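Local coordinates for protein prenylcyclase (Actinoplanes teichomyceticus, PDB 6IJ1) that probably acts on prenyl (isoprenoid) substrates as a cyclase or prenyl-transferring enzyme built on a mainly helical fold, at residues 157-162 with 190-195; 89-94 with 127-132; 201-206 with 249-254; 194-199 with 290-295; 148-153 with 294-299. All blocks are in the same frame, centred on the assembly; numbering follows the deposited sequence.

Interaction 1 of 5, residues 157-162 with 190-195; sequences HVCVTA and WPAYWW
H157 and Y193 stack face to face in an aromatic cluster completed by W194, where the loop 190-195 passes the N-terminal end of helix 158-164. The ring centroids lie 3.9 Å apart with the planes at 20°, and NE2 of H157 sits over the centre of the Y193 ring. W194 instead turns the edge of its five-membered ring toward the face of H157, an edge-to-face pair. Both imidazole nitrogens are also engaged, ND1 with OG1 of T131 and NE2 with O of G152, which fixes the rotation of the ring. H157 is the N-cap residue, and its carbonyl O takes up T161 N and T161 OG1.

Next along the helix, V158 brings CG1 to 3.7 Å from CD1 of W190 and to 3.2 Å from O of P191. C159 follows with SG between its backbone N and carbonyl carbon (chi1 47°), a setting that turns the sulfur onto the loop backbone. There SG accepts two N-H groups, Y193 N at 3.3 Å and W194 N at 3.6 Å, the latter almost straight at 172°. CB of C159 meets CB of A192 and the edge of the W195 ring. V160 closes the series: its CG2 lies near the plane of the W194 ring, at the edge, 4.0 Å from CD1 of W194.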
# COMPACT_ATOMS: atom_id res chain seq x y z
N HIS A 157 11.07 -5.60 5.50
CA HIS A 157 10.46 -4.27 5.32
C HIS A 157 9.13 -4.28 6.05
O HIS A 157 8.23 -5.07 5.71
CB HIS A 157 10.27 -4.02 3.86
CG HIS A 157 11.58 -3.92 3.13
ND1 HIS A 157 11.76 -4.32 1.84
CD2 HIS A 157 12.77 -3.39 3.54
CE1 HIS A 157 13.03 -4.11 1.48
NE2 HIS A 157 13.67 -3.56 2.49
N VAL A 158 8.97 -3.36 7.00
CA VAL A 158 7.78 -3.41 7.85
C VAL A 158 6.52 -3.04 7.05
O VAL A 158 5.44 -3.58 7.32
CB VAL A 158 7.97 -2.50 9.08
CG1 VAL A 158 6.69 -2.43 9.90
CG2 VAL A 158 9.09 -3.02 9.96
N CYS A 159 6.61 -2.13 6.07
CA CYS A 159 5.42 -1.79 5.27
C CYS A 159 4.93 -2.95 4.40
O CYS A 159 3.72 -3.17 4.30
CB CYS A 159 5.75 -0.55 4.37
SG CYS A 159 7.38 -0.70 3.49
N VAL A 160 5.86 -3.70 3.81
CA VAL A 160 5.47 -4.87 3.02
C VAL A 160 4.94 -5.94 3.95
O VAL A 160 3.93 -6.59 3.65
CB VAL A 160 6.70 -5.35 2.23
CG1 VAL A 160 6.37 -6.64 1.49
CG2 VAL A 160 7.15 -4.21 1.25
N THR A 161 5.61 -6.12 5.09
CA THR A 161 5.12 -7.11 6.07
C THR A 161 3.72 -6.75 6.52
O THR A 161 2.84 -7.62 6.62
CB THR A 161 6.05 -7.15 7.26
OG1 THR A 161 7.38 -7.38 6.82
CG2 THR A 161 5.65 -8.26 8.26
N ALA A 162 3.49 -5.46 6.78
CA ALA A 162 2.16 -5.02 7.23
C ALA A 162 1.09 -5.37 6.22
O ALA A 162 -0.01 -5.74 6.61
CB ALA A 162 2.19 -3.50 7.48
N TRP A 190 3.80 1.91 13.26
CA TRP A 190 4.83 1.11 12.62
C TRP A 190 5.59 1.96 11.63
O TRP A 190 4.98 2.75 10.92
CB TRP A 190 4.23 -0.06 11.84
CG TRP A 190 3.78 -1.25 12.69
CD1 TRP A 190 4.53 -2.36 12.93
CD2 TRP A 190 2.51 -1.46 13.35
NE1 TRP A 190 3.82 -3.27 13.69
CE2 TRP A 190 2.59 -2.74 13.99
CE3 TRP A 190 1.37 -0.67 13.54
CZ2 TRP A 190 1.55 -3.29 14.73
CZ3 TRP A 190 0.28 -1.24 14.25
CH2 TRP A 190 0.41 -2.54 14.85
N PRO A 191 6.88 1.73 11.49
CA PRO A 191 7.66 2.43 10.48
C PRO A 191 7.47 1.79 9.11
O PRO A 191 7.00 0.67 8.99
CB PRO A 191 9.08 2.22 11.00
CG PRO A 191 9.02 0.83 11.53
CD PRO A 191 7.71 0.79 12.28
N ALA A 192 7.85 2.54 8.06
CA ALA A 192 7.75 2.08 6.68
C ALA A 192 9.14 2.15 6.07
O ALA A 192 9.94 3.02 6.44
CB ALA A 192 6.81 2.95 5.84
N TYR A 193 9.43 1.26 5.13
CA TYR A 193 10.66 1.36 4.37
C TYR A 193 10.47 2.23 3.14
O TYR A 193 11.21 3.22 2.96
CB TYR A 193 11.12 -0.04 3.96
CG TYR A 193 12.50 -0.10 3.30
CD1 TYR A 193 13.69 -0.01 4.07
CD2 TYR A 193 12.61 -0.28 1.91
CE1 TYR A 193 14.94 -0.12 3.43
CE2 TYR A 193 13.88 -0.41 1.28
CZ TYR A 193 15.02 -0.32 2.08
OH TYR A 193 16.22 -0.44 1.41
N TRP A 194 9.46 1.94 2.32
CA TRP A 194 9.28 2.61 1.05
C TRP A 194 8.46 3.89 1.12
O TRP A 194 8.22 4.47 0.05
CB TRP A 194 8.62 1.67 0.01
CG TRP A 194 9.41 0.39 -0.25
CD1 TRP A 194 9.11 -0.85 0.16
CD2 TRP A 194 10.60 0.28 -1.06
NE1 TRP A 194 10.05 -1.77 -0.32
CE2 TRP A 194 10.97 -1.07 -1.07
CE3 TRP A 194 11.36 1.21 -1.78
CZ2 TRP A 194 12.07 -1.55 -1.75
CZ3 TRP A 194 12.47 0.74 -2.47
CH2 TRP A 194 12.82 -0.62 -2.44
N TRP A 195 7.93 4.26 2.27
CA TRP A 195 6.95 5.35 2.32
C TRP A 195 7.41 6.40 3.32
O TRP A 195 7.92 6.08 4.39
CB TRP A 195 5.54 4.84 2.72
CG TRP A 195 5.09 3.83 1.72
CD1 TRP A 195 5.24 2.45 1.80
CD2 TRP A 195 4.37 4.08 0.49
NE1 TRP A 195 4.69 1.85 0.67
CE2 TRP A 195 4.14 2.82 -0.14
CE3 TRP A 195 3.92 5.24 -0.17
CZ2 TRP A 195 3.50 2.72 -1.38
CZ3 TRP A 195 3.27 5.12 -1.39
CH2 TRP A 195 3.06 3.88 -1.99

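Interaction 2 of 5, residues 89-94 with 127-132; sequences EDADST and GLVSTY
D90 and A91 meet T131 at the N-cap of helix 91-104, where D90 is the capping residue and the loop 127-132 runs past in nearly the opposite direction. CB of D90 rests 3.3 Å from O of T131 and 3.6 Å from CE1 of Y132, and it also packs on CG2 of T131, the two side chains lying side by side and pointing the same way. From there chi1 (72°) sets CG between the backbone N and the carbonyl carbon, and the bonds of the two oxygens place the carboxylate at the first helical turn. OD1 of D90 is met on its syn side by OG of S93 at 2.7 Å. OD2 of D90 receives S93 N at 2.8 Å from above the carboxylate plane, with an N-H...O angle of 167°, and a weak bond from D92 N besides. An alanine here would probably leave S93 N without its capping acceptor and S93 OG free to turn, although the CB contacts with the loop would stay.

The backbone seals the joint: A91 N donates to T131 O over 2.9 Å, while CB of A91 touches O of S130 and CG1 of V129. OG1 of T131 also takes the indole N-H of W194. The carbonyl O of D90 accepts from T94 twice, N and OG1 arriving from opposite faces of its plane, with T94 OG1 2.7 Å from D90 O.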
# COMPACT_ATOMS: atom_id res chain seq x y z
N GLU A 89 10.26 -9.26 -10.09
CA GLU A 89 9.06 -9.48 -9.25
C GLU A 89 9.37 -9.21 -7.78
O GLU A 89 10.48 -9.40 -7.29
CB GLU A 89 8.54 -10.90 -9.45
CG GLU A 89 7.92 -11.12 -10.85
CD GLU A 89 8.99 -11.07 -11.97
OE1 GLU A 89 10.05 -11.68 -11.83
OE2 GLU A 89 8.74 -10.36 -12.96
N ASP A 90 8.33 -8.75 -7.05
CA ASP A 90 8.56 -8.36 -5.67
C ASP A 90 7.36 -8.78 -4.81
O ASP A 90 6.25 -9.06 -5.32
CB ASP A 90 8.76 -6.84 -5.53
CG ASP A 90 7.48 -6.07 -5.75
OD1 ASP A 90 7.13 -5.71 -6.90
OD2 ASP A 90 6.82 -5.79 -4.71
N ALA A 91 7.65 -8.93 -3.53
CA ALA A 91 6.62 -9.45 -2.60
C ALA A 91 5.46 -8.51 -2.43
O ALA A 91 4.34 -8.95 -2.16
CB ALA A 91 7.24 -9.71 -1.22
N ASP A 92 5.68 -7.18 -2.51
CA ASP A 92 4.53 -6.30 -2.29
C ASP A 92 3.54 -6.38 -3.46
O ASP A 92 2.35 -6.58 -3.25
CB ASP A 92 5.03 -4.86 -2.08
CG ASP A 92 3.98 -3.97 -1.43
OD1 ASP A 92 3.43 -4.35 -0.38
OD2 ASP A 92 3.64 -2.92 -2.04
N SER A 93 4.01 -6.23 -4.70
CA SER A 93 3.13 -6.34 -5.86
C SER A 93 2.39 -7.70 -5.86
O SER A 93 1.17 -7.77 -6.08
CB SER A 93 3.93 -6.20 -7.18
OG SER A 93 4.61 -4.94 -7.19
N THR A 94 3.14 -8.78 -5.57
CA THR A 94 2.53 -10.11 -5.50
C THR A 94 1.45 -10.13 -4.44
O THR A 94 0.36 -10.65 -4.66
CB THR A 94 3.61 -11.11 -5.20
OG1 THR A 94 4.60 -11.03 -6.28
CG2 THR A 94 3.07 -12.53 -5.08
N GLY A 127 10.74 -12.86 11.00
CA GLY A 127 9.32 -12.75 10.72
C GLY A 127 8.97 -11.65 9.75
O GLY A 127 7.88 -11.68 9.19
N LEU A 128 9.87 -10.71 9.51
CA LEU A 128 9.58 -9.71 8.48
C LEU A 128 9.74 -10.27 7.08
O LEU A 128 10.45 -11.25 6.82
CB LEU A 128 10.49 -8.50 8.63
CG LEU A 128 10.32 -7.82 10.00
CD1 LEU A 128 11.26 -6.59 10.02
CD2 LEU A 128 8.88 -7.44 10.31
N VAL A 129 9.04 -9.62 6.14
CA VAL A 129 9.02 -9.97 4.74
C VAL A 129 9.83 -8.94 3.97
O VAL A 129 9.62 -7.73 4.15
CB VAL A 129 7.58 -10.03 4.21
CG1 VAL A 129 7.54 -10.42 2.77
CG2 VAL A 129 6.73 -11.04 5.04
N SER A 130 10.77 -9.40 3.15
CA SER A 130 11.52 -8.47 2.32
C SER A 130 10.78 -8.21 1.02
O SER A 130 10.01 -9.03 0.53
CB SER A 130 12.92 -8.99 1.98
OG SER A 130 12.85 -10.22 1.25
N THR A 131 11.11 -7.07 0.38
CA THR A 131 10.48 -6.81 -0.91
C THR A 131 11.06 -7.72 -2.01
O THR A 131 10.33 -8.13 -2.95
CB THR A 131 10.70 -5.33 -1.26
OG1 THR A 131 10.06 -4.55 -0.26
CG2 THR A 131 10.09 -4.97 -2.60
N TYR A 132 12.36 -7.96 -1.96
CA TYR A 132 13.05 -8.77 -2.94
C TYR A 132 13.87 -9.84 -2.23
O TYR A 132 14.22 -9.72 -1.06
CB TYR A 132 14.04 -7.89 -3.78
CG TYR A 132 13.38 -6.77 -4.55
CD1 TYR A 132 12.76 -7.00 -5.76
CD2 TYR A 132 13.41 -5.46 -4.02
CE1 TYR A 132 12.18 -5.93 -6.42
CE2 TYR A 132 12.84 -4.40 -4.73
CZ TYR A 132 12.24 -4.68 -5.91
OH TYR A 132 11.69 -3.55 -6.52

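Interaction 3 of 5, residues 201-206 with 249-254; sequences STALAV and TALALR
A203 packs against L251 where helices 198-209 and 246-256 run side by side in roughly the same direction, their local axes 8.3 Å apart and crossing at 33°. Helix 216-229 lies between them in sequence, a succession consistent with the alpha-alpha barrels of terpene cyclases and protein prenyltransferases. Small size permits the close approach: CB of A203 reaches O of L251 at 3.4 Å and CD2 of L251 at 3.8 Å. In L251 chi1 (-67°) sets CG anti to the carbonyl carbon, and both CB and CD2 meet the alanine methyl. CB of A203 also faces CB of R254 at 4.2 Å. The arginine chain bends at chi3 (63°), where NE turns out of line, and the guanidinium ends obliquely across L204, while its NH2 forms a salt bridge with E207 one turn on along the partner helix. NH2 of R254 lies 3.8 Å from CD2 of L204.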
# COMPACT_ATOMS: atom_id res chain seq x y z
N SER A 201 2.26 2.28 6.77
CA SER A 201 2.54 0.99 7.41
C SER A 201 1.58 0.73 8.55
O SER A 201 1.12 -0.39 8.76
CB SER A 201 4.00 0.97 7.89
OG SER A 201 4.34 2.28 8.43
N THR A 202 1.22 1.80 9.28
CA THR A 202 0.35 1.62 10.45
C THR A 202 -1.04 1.19 10.05
O THR A 202 -1.64 0.26 10.67
CB THR A 202 0.33 2.92 11.29
OG1 THR A 202 1.68 3.20 11.66
CG2 THR A 202 -0.55 2.78 12.55
N ALA A 203 -1.63 1.86 9.05
CA ALA A 203 -2.98 1.50 8.61
C ALA A 203 -3.03 0.10 8.04
O ALA A 203 -3.95 -0.66 8.34
CB ALA A 203 -3.50 2.51 7.56
N LEU A 204 -2.04 -0.27 7.21
CA LEU A 204 -2.08 -1.63 6.65
C LEU A 204 -1.89 -2.66 7.74
O LEU A 204 -2.56 -3.68 7.72
CB LEU A 204 -1.00 -1.77 5.57
CG LEU A 204 -1.14 -0.79 4.38
CD1 LEU A 204 -0.14 -1.27 3.29
CD2 LEU A 204 -2.54 -0.66 3.83
N ALA A 205 -1.00 -2.37 8.70
CA ALA A 205 -0.75 -3.31 9.79
C ALA A 205 -2.03 -3.57 10.58
O ALA A 205 -2.42 -4.73 10.82
CB ALA A 205 0.33 -2.79 10.71
N VAL A 206 -2.74 -2.51 10.95
CA VAL A 206 -3.90 -2.78 11.81
C VAL A 206 -5.03 -3.43 11.05
O VAL A 206 -5.78 -4.22 11.61
CB VAL A 206 -4.38 -1.51 12.54
CG1 VAL A 206 -3.31 -1.06 13.48
CG2 VAL A 206 -4.86 -0.38 11.60
N THR A 249 -3.97 11.49 5.61
CA THR A 249 -5.22 11.68 6.34
C THR A 249 -6.10 10.43 6.21
O THR A 249 -6.69 9.96 7.20
CB THR A 249 -5.94 12.92 5.77
OG1 THR A 249 -5.09 14.02 5.99
CG2 THR A 249 -7.25 13.21 6.54
N ALA A 250 -6.22 9.89 5.00
CA ALA A 250 -7.00 8.69 4.77
C ALA A 250 -6.45 7.50 5.55
O ALA A 250 -7.21 6.73 6.17
CB ALA A 250 -7.01 8.36 3.27
N LEU A 251 -5.13 7.37 5.56
CA LEU A 251 -4.51 6.25 6.27
C LEU A 251 -4.67 6.42 7.77
O LEU A 251 -4.92 5.42 8.47
CB LEU A 251 -3.04 6.14 5.86
CG LEU A 251 -2.90 5.73 4.41
CD1 LEU A 251 -1.50 6.13 3.89
CD2 LEU A 251 -3.16 4.21 4.22
N ALA A 252 -4.54 7.64 8.30
CA ALA A 252 -4.75 7.81 9.74
C ALA A 252 -6.18 7.48 10.11
O ALA A 252 -6.41 6.82 11.14
CB ALA A 252 -4.41 9.26 10.16
N LEU A 253 -7.17 7.94 9.31
CA LEU A 253 -8.57 7.57 9.55
C LEU A 253 -8.71 6.06 9.68
O LEU A 253 -9.35 5.54 10.62
CB LEU A 253 -9.42 8.14 8.39
CG LEU A 253 -10.93 8.04 8.47
CD1 LEU A 253 -11.54 8.96 7.40
CD2 LEU A 253 -11.44 6.59 8.24
N ARG A 254 -8.11 5.33 8.73
CA ARG A 254 -8.26 3.87 8.70
C ARG A 254 -7.61 3.22 9.91
O ARG A 254 -8.19 2.26 10.44
CB ARG A 254 -7.62 3.37 7.42
CG ARG A 254 -8.51 3.61 6.23
CD ARG A 254 -7.78 3.49 4.88
NE ARG A 254 -7.30 2.11 4.72
CZ ARG A 254 -6.59 1.72 3.67
NH1 ARG A 254 -6.30 2.61 2.71
NH2 ARG A 254 -6.17 0.46 3.62

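Interaction 4 of 5, residues 194-199 with 290-295; sequences WWIDPE and RLRMVL
W195 and L291 form a single beta bridge, flanked by backbone bonds from R292 N to W194 O (2.8 Å) and from I196 N to R290 O (3.2 Å, 176°), which ties the loop before helix 198-209 to edge strand 291-292. The two indoles use different sides. W195 receives CB of L291 over one face, 4.1 Å from CZ3 of W195, whereas W194 puts its edge to O of R292 and meets M293 obliquely, a Met-aromatic contact with SD 5.2 Å from the six-membered ring centroid.

R292, extended from CG to NE, lays one guanidinium face over O of W195 and passes CD across CD1 of I196 at 3.9 Å. The group is held by D302 in a salt bridge and by the carbonyls of A192 and Y193. A leucine in its place would probably leave D302 without its charge partner and those carbonyls without these guanidinium donors. A water accepts D197 N and donates to R290 O and to OD2 of D197, 2.8 Å from OD2.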
# COMPACT_ATOMS: atom_id res chain seq x y z
N TRP A 194 9.46 1.94 2.32
CA TRP A 194 9.28 2.61 1.05
C TRP A 194 8.46 3.89 1.12
O TRP A 194 8.22 4.47 0.05
CB TRP A 194 8.62 1.67 0.01
CG TRP A 194 9.41 0.39 -0.25
CD1 TRP A 194 9.11 -0.85 0.16
CD2 TRP A 194 10.60 0.28 -1.06
NE1 TRP A 194 10.05 -1.77 -0.32
CE2 TRP A 194 10.97 -1.07 -1.07
CE3 TRP A 194 11.36 1.21 -1.78
CZ2 TRP A 194 12.07 -1.55 -1.75
CZ3 TRP A 194 12.47 0.74 -2.47
CH2 TRP A 194 12.82 -0.62 -2.44
N TRP A 195 7.93 4.26 2.27
CA TRP A 195 6.95 5.35 2.32
C TRP A 195 7.41 6.40 3.32
O TRP A 195 7.92 6.08 4.39
CB TRP A 195 5.54 4.84 2.72
CG TRP A 195 5.09 3.83 1.72
CD1 TRP A 195 5.24 2.45 1.80
CD2 TRP A 195 4.37 4.08 0.49
NE1 TRP A 195 4.69 1.85 0.67
CE2 TRP A 195 4.14 2.82 -0.14
CE3 TRP A 195 3.92 5.24 -0.17
CZ2 TRP A 195 3.50 2.72 -1.38
CZ3 TRP A 195 3.27 5.12 -1.39
CH2 TRP A 195 3.06 3.88 -1.99
N ILE A 196 7.19 7.67 2.94
CA ILE A 196 7.48 8.80 3.82
C ILE A 196 6.56 8.82 5.05
O ILE A 196 6.98 9.22 6.13
CB ILE A 196 7.31 10.09 2.99
CG1 ILE A 196 8.47 10.18 1.99
CG2 ILE A 196 7.21 11.30 3.89
CD1 ILE A 196 9.81 10.44 2.66
N ASP A 197 5.32 8.41 4.88
CA ASP A 197 4.29 8.55 5.90
C ASP A 197 4.15 7.24 6.68
O ASP A 197 3.71 6.26 6.10
CB ASP A 197 2.95 8.90 5.25
CG ASP A 197 3.01 10.20 4.46
OD1 ASP A 197 3.46 11.24 5.01
OD2 ASP A 197 2.61 10.20 3.27
N PRO A 198 4.47 7.21 7.97
CA PRO A 198 4.25 5.98 8.75
C PRO A 198 2.78 5.66 8.90
O PRO A 198 2.46 4.52 9.30
CB PRO A 198 4.89 6.32 10.10
CG PRO A 198 4.78 7.82 10.21
CD PRO A 198 5.06 8.28 8.76
N GLU A 199 1.88 6.60 8.57
CA GLU A 199 0.48 6.22 8.50
C GLU A 199 0.23 5.06 7.54
O GLU A 199 -0.74 4.32 7.72
CB GLU A 199 -0.37 7.42 8.05
CG GLU A 199 -0.42 8.61 9.08
CD GLU A 199 0.81 9.51 9.07
OE1 GLU A 199 1.79 9.27 8.35
OE2 GLU A 199 0.79 10.46 9.90
N ARG A 290 3.47 9.42 -1.31
CA ARG A 290 4.88 9.80 -1.48
C ARG A 290 5.75 8.60 -1.13
O ARG A 290 5.85 8.20 0.04
CB ARG A 290 5.24 11.01 -0.60
CG ARG A 290 4.36 12.26 -0.89
CD ARG A 290 4.30 12.64 -2.41
NE ARG A 290 5.46 13.38 -2.87
CZ ARG A 290 5.59 14.73 -2.78
NH1 ARG A 290 4.72 15.44 -2.18
NH2 ARG A 290 6.66 15.32 -3.19
N LEU A 291 6.33 8.03 -2.16
CA LEU A 291 7.10 6.78 -2.11
C LEU A 291 8.56 7.17 -2.12
O LEU A 291 9.00 7.89 -3.03
CB LEU A 291 6.73 5.94 -3.34
CG LEU A 291 7.08 4.47 -3.50
CD1 LEU A 291 6.49 4.09 -4.84
CD2 LEU A 291 8.58 4.42 -3.55
N ARG A 292 9.33 6.70 -1.15
CA ARG A 292 10.77 6.98 -1.20
C ARG A 292 11.49 5.76 -1.77
O ARG A 292 11.39 4.65 -1.21
CB ARG A 292 11.31 7.38 0.17
CG ARG A 292 11.10 6.38 1.29
CD ARG A 292 11.54 6.97 2.64
NE ARG A 292 11.39 6.01 3.72
CZ ARG A 292 11.50 6.31 5.00
NH1 ARG A 292 11.83 7.57 5.39
NH2 ARG A 292 11.27 5.40 5.93
N MET A 293 12.16 5.97 -2.90
CA MET A 293 12.92 4.89 -3.53
C MET A 293 14.26 4.76 -2.79
O MET A 293 15.29 5.35 -3.17
CB MET A 293 13.11 5.16 -5.03
CG MET A 293 11.91 4.91 -5.88
SD MET A 293 11.37 3.19 -5.74
CE MET A 293 12.87 2.36 -6.19
N VAL A 294 14.23 4.02 -1.68
CA VAL A 294 15.41 3.87 -0.84
C VAL A 294 16.56 3.33 -1.68
O VAL A 294 16.39 2.50 -2.58
CB VAL A 294 15.11 2.88 0.30
CG1 VAL A 294 16.28 2.85 1.34
CG2 VAL A 294 13.84 3.32 1.07
N LEU A 295 17.76 3.80 -1.35
CA LEU A 295 18.89 3.30 -2.11
C LEU A 295 19.10 1.83 -1.78
O LEU A 295 18.90 1.44 -0.65
CB LEU A 295 20.16 4.10 -1.80
CG LEU A 295 20.07 5.55 -2.37
CD1 LEU A 295 21.06 6.41 -1.61
CD2 LEU A 295 20.19 5.59 -3.87
O HOH W 1 4.09 8.13 2.20

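Interaction 5 of 5, residues 148-153 with 294-299; sequences PSWDGW and VLPWET
P296 is wedged against both W150 and W153, the tight side of the contact. CB of P296 lies 3.4 Å from CE3 of W150, and CA of P296 stands over the five-membered ring of W153 in a CH-pi contact, 3.5 Å from the centroid and 18° off its normal. The indole N-H of W153 points, nearly in its ring plane, at O of V294, with NE1 2.7 Å away. The carbonyl O of P296 accepts W153 N at 3.2 Å and, weakly, G152 N. Glycine is needed at G152, since a CB on this backbone would run into the carbonyl oxygens of E298 and P296.

Toward solvent the fit is looser. W297 is exposed, with CD of P148 over one ring face (3.8 Å from CE3 of W297) and CB of L295 over the opposite one. CB of S149 and CB of W297 are 4.0 Å apart, and T299 only brushes CA of G152 with its CG2. Within 148-153, S149 OG accepts D151 N in an ST turn. The partner is a type I beta turn from L295 to E298, closed by E298 N to L295 O, with proline in its second position, as is common.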
# COMPACT_ATOMS: atom_id res chain seq x y z
N PRO A 148 26.89 -0.92 -4.97
CA PRO A 148 27.79 -1.74 -4.16
C PRO A 148 27.09 -2.86 -3.42
O PRO A 148 27.74 -3.87 -3.11
CB PRO A 148 28.43 -0.73 -3.19
CG PRO A 148 27.50 0.41 -3.16
CD PRO A 148 26.85 0.48 -4.52
N SER A 149 25.80 -2.72 -3.14
CA SER A 149 25.11 -3.75 -2.37
C SER A 149 23.60 -3.52 -2.52
O SER A 149 23.17 -2.37 -2.67
CB SER A 149 25.52 -3.68 -0.91
OG SER A 149 24.59 -4.35 -0.10
N TRP A 150 22.83 -4.62 -2.62
CA TRP A 150 21.36 -4.58 -2.63
C TRP A 150 20.77 -5.08 -1.32
O TRP A 150 19.54 -5.36 -1.24
CB TRP A 150 20.82 -5.37 -3.82
CG TRP A 150 21.36 -4.91 -5.12
CD1 TRP A 150 22.59 -5.26 -5.68
CD2 TRP A 150 20.73 -4.03 -6.06
NE1 TRP A 150 22.74 -4.63 -6.89
CE2 TRP A 150 21.63 -3.87 -7.16
CE3 TRP A 150 19.50 -3.36 -6.11
CZ2 TRP A 150 21.31 -3.08 -8.28
CZ3 TRP A 150 19.20 -2.56 -7.24
CH2 TRP A 150 20.10 -2.43 -8.30
N ASP A 151 21.56 -5.12 -0.25
CA ASP A 151 21.11 -5.68 1.02
C ASP A 151 19.96 -4.89 1.66
O ASP A 151 19.19 -5.48 2.43
CB ASP A 151 22.24 -5.75 2.05
CG ASP A 151 23.30 -6.81 1.73
OD1 ASP A 151 23.20 -7.55 0.71
OD2 ASP A 151 24.26 -6.85 2.54
N GLY A 152 19.86 -3.57 1.44
CA GLY A 152 18.71 -2.84 1.95
C GLY A 152 17.42 -3.38 1.35
O GLY A 152 16.43 -3.61 2.07
N TRP A 153 17.41 -3.57 0.03
CA TRP A 153 16.24 -4.01 -0.72
C TRP A 153 15.87 -5.45 -0.41
O TRP A 153 14.71 -5.84 -0.64
CB TRP A 153 16.47 -3.83 -2.23
CG TRP A 153 16.32 -2.42 -2.68
CD1 TRP A 153 16.33 -1.31 -1.90
CD2 TRP A 153 16.13 -2.00 -4.00
NE1 TRP A 153 16.14 -0.18 -2.71
CE2 TRP A 153 16.02 -0.58 -3.99
CE3 TRP A 153 15.99 -2.68 -5.21
CZ2 TRP A 153 15.78 0.16 -5.15
CZ3 TRP A 153 15.76 -1.93 -6.38
CH2 TRP A 153 15.67 -0.53 -6.32
N VAL A 294 14.23 4.02 -1.68
CA VAL A 294 15.41 3.87 -0.84
C VAL A 294 16.56 3.33 -1.68
O VAL A 294 16.39 2.50 -2.58
CB VAL A 294 15.11 2.88 0.30
CG1 VAL A 294 16.28 2.85 1.34
CG2 VAL A 294 13.84 3.32 1.07
N LEU A 295 17.76 3.80 -1.35
CA LEU A 295 18.89 3.30 -2.11
C LEU A 295 19.10 1.83 -1.78
O LEU A 295 18.90 1.44 -0.65
CB LEU A 295 20.16 4.10 -1.80
CG LEU A 295 20.07 5.55 -2.37
CD1 LEU A 295 21.06 6.41 -1.61
CD2 LEU A 295 20.19 5.59 -3.87
N PRO A 296 19.56 1.03 -2.75
CA PRO A 296 19.60 -0.44 -2.57
C PRO A 296 20.41 -0.92 -1.38
O PRO A 296 20.09 -1.99 -0.81
CB PRO A 296 20.21 -0.93 -3.87
CG PRO A 296 19.69 0.08 -4.88
CD PRO A 296 19.64 1.40 -4.16
N TRP A 297 21.44 -0.19 -0.98
CA TRP A 297 22.30 -0.59 0.11
C TRP A 297 21.89 0.06 1.40
O TRP A 297 22.51 -0.20 2.44
CB TRP A 297 23.76 -0.19 -0.26
CG TRP A 297 23.90 1.29 -0.68
CD1 TRP A 297 24.20 2.34 0.12
CD2 TRP A 297 23.72 1.82 -1.98
NE1 TRP A 297 24.22 3.54 -0.61
CE2 TRP A 297 23.91 3.23 -1.90
CE3 TRP A 297 23.37 1.27 -3.21
CZ2 TRP A 297 23.79 4.07 -3.02
CZ3 TRP A 297 23.26 2.12 -4.33
CH2 TRP A 297 23.47 3.51 -4.20
N GLU A 298 20.82 0.87 1.39
CA GLU A 298 20.44 1.61 2.58
C GLU A 298 19.45 0.81 3.41
O GLU A 298 18.41 0.37 2.89
CB GLU A 298 19.84 2.95 2.17
CG GLU A 298 19.28 3.71 3.28
CD GLU A 298 20.32 4.22 4.27
OE1 GLU A 298 21.12 5.13 3.90
OE2 GLU A 298 20.34 3.74 5.40
N THR A 299 19.79 0.58 4.69
CA THR A 299 18.89 -0.11 5.61
C THR A 299 18.15 0.81 6.54
O THR A 299 17.24 0.37 7.26
CB THR A 299 19.65 -1.14 6.46
OG1 THR A 299 20.54 -0.46 7.34
CG2 THR A 299 20.46 -2.02 5.56

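Interactions 1, 2, 4 and 5 touch one another; interaction 3 joins them through W190 and helix 198-209, touching interactions 1 and 4 but not 2 or 5, and lies about 26 Å from interaction 5 between centres. Along the chain interaction 2 closes first, and interaction 5 then spans the rest. Interaction 1 shares W194 and W195 with interaction 4, which shares V294 and L295 with interaction 5. T131 links interaction 2 to H157 and W194 of interaction 1, and interaction 5 reaches interaction 1 through G152 and E298. The loops 127-132, 148-153 and 190-195 thus meet strand 291-292 and the loop after it, linking the helical body to the small sheet.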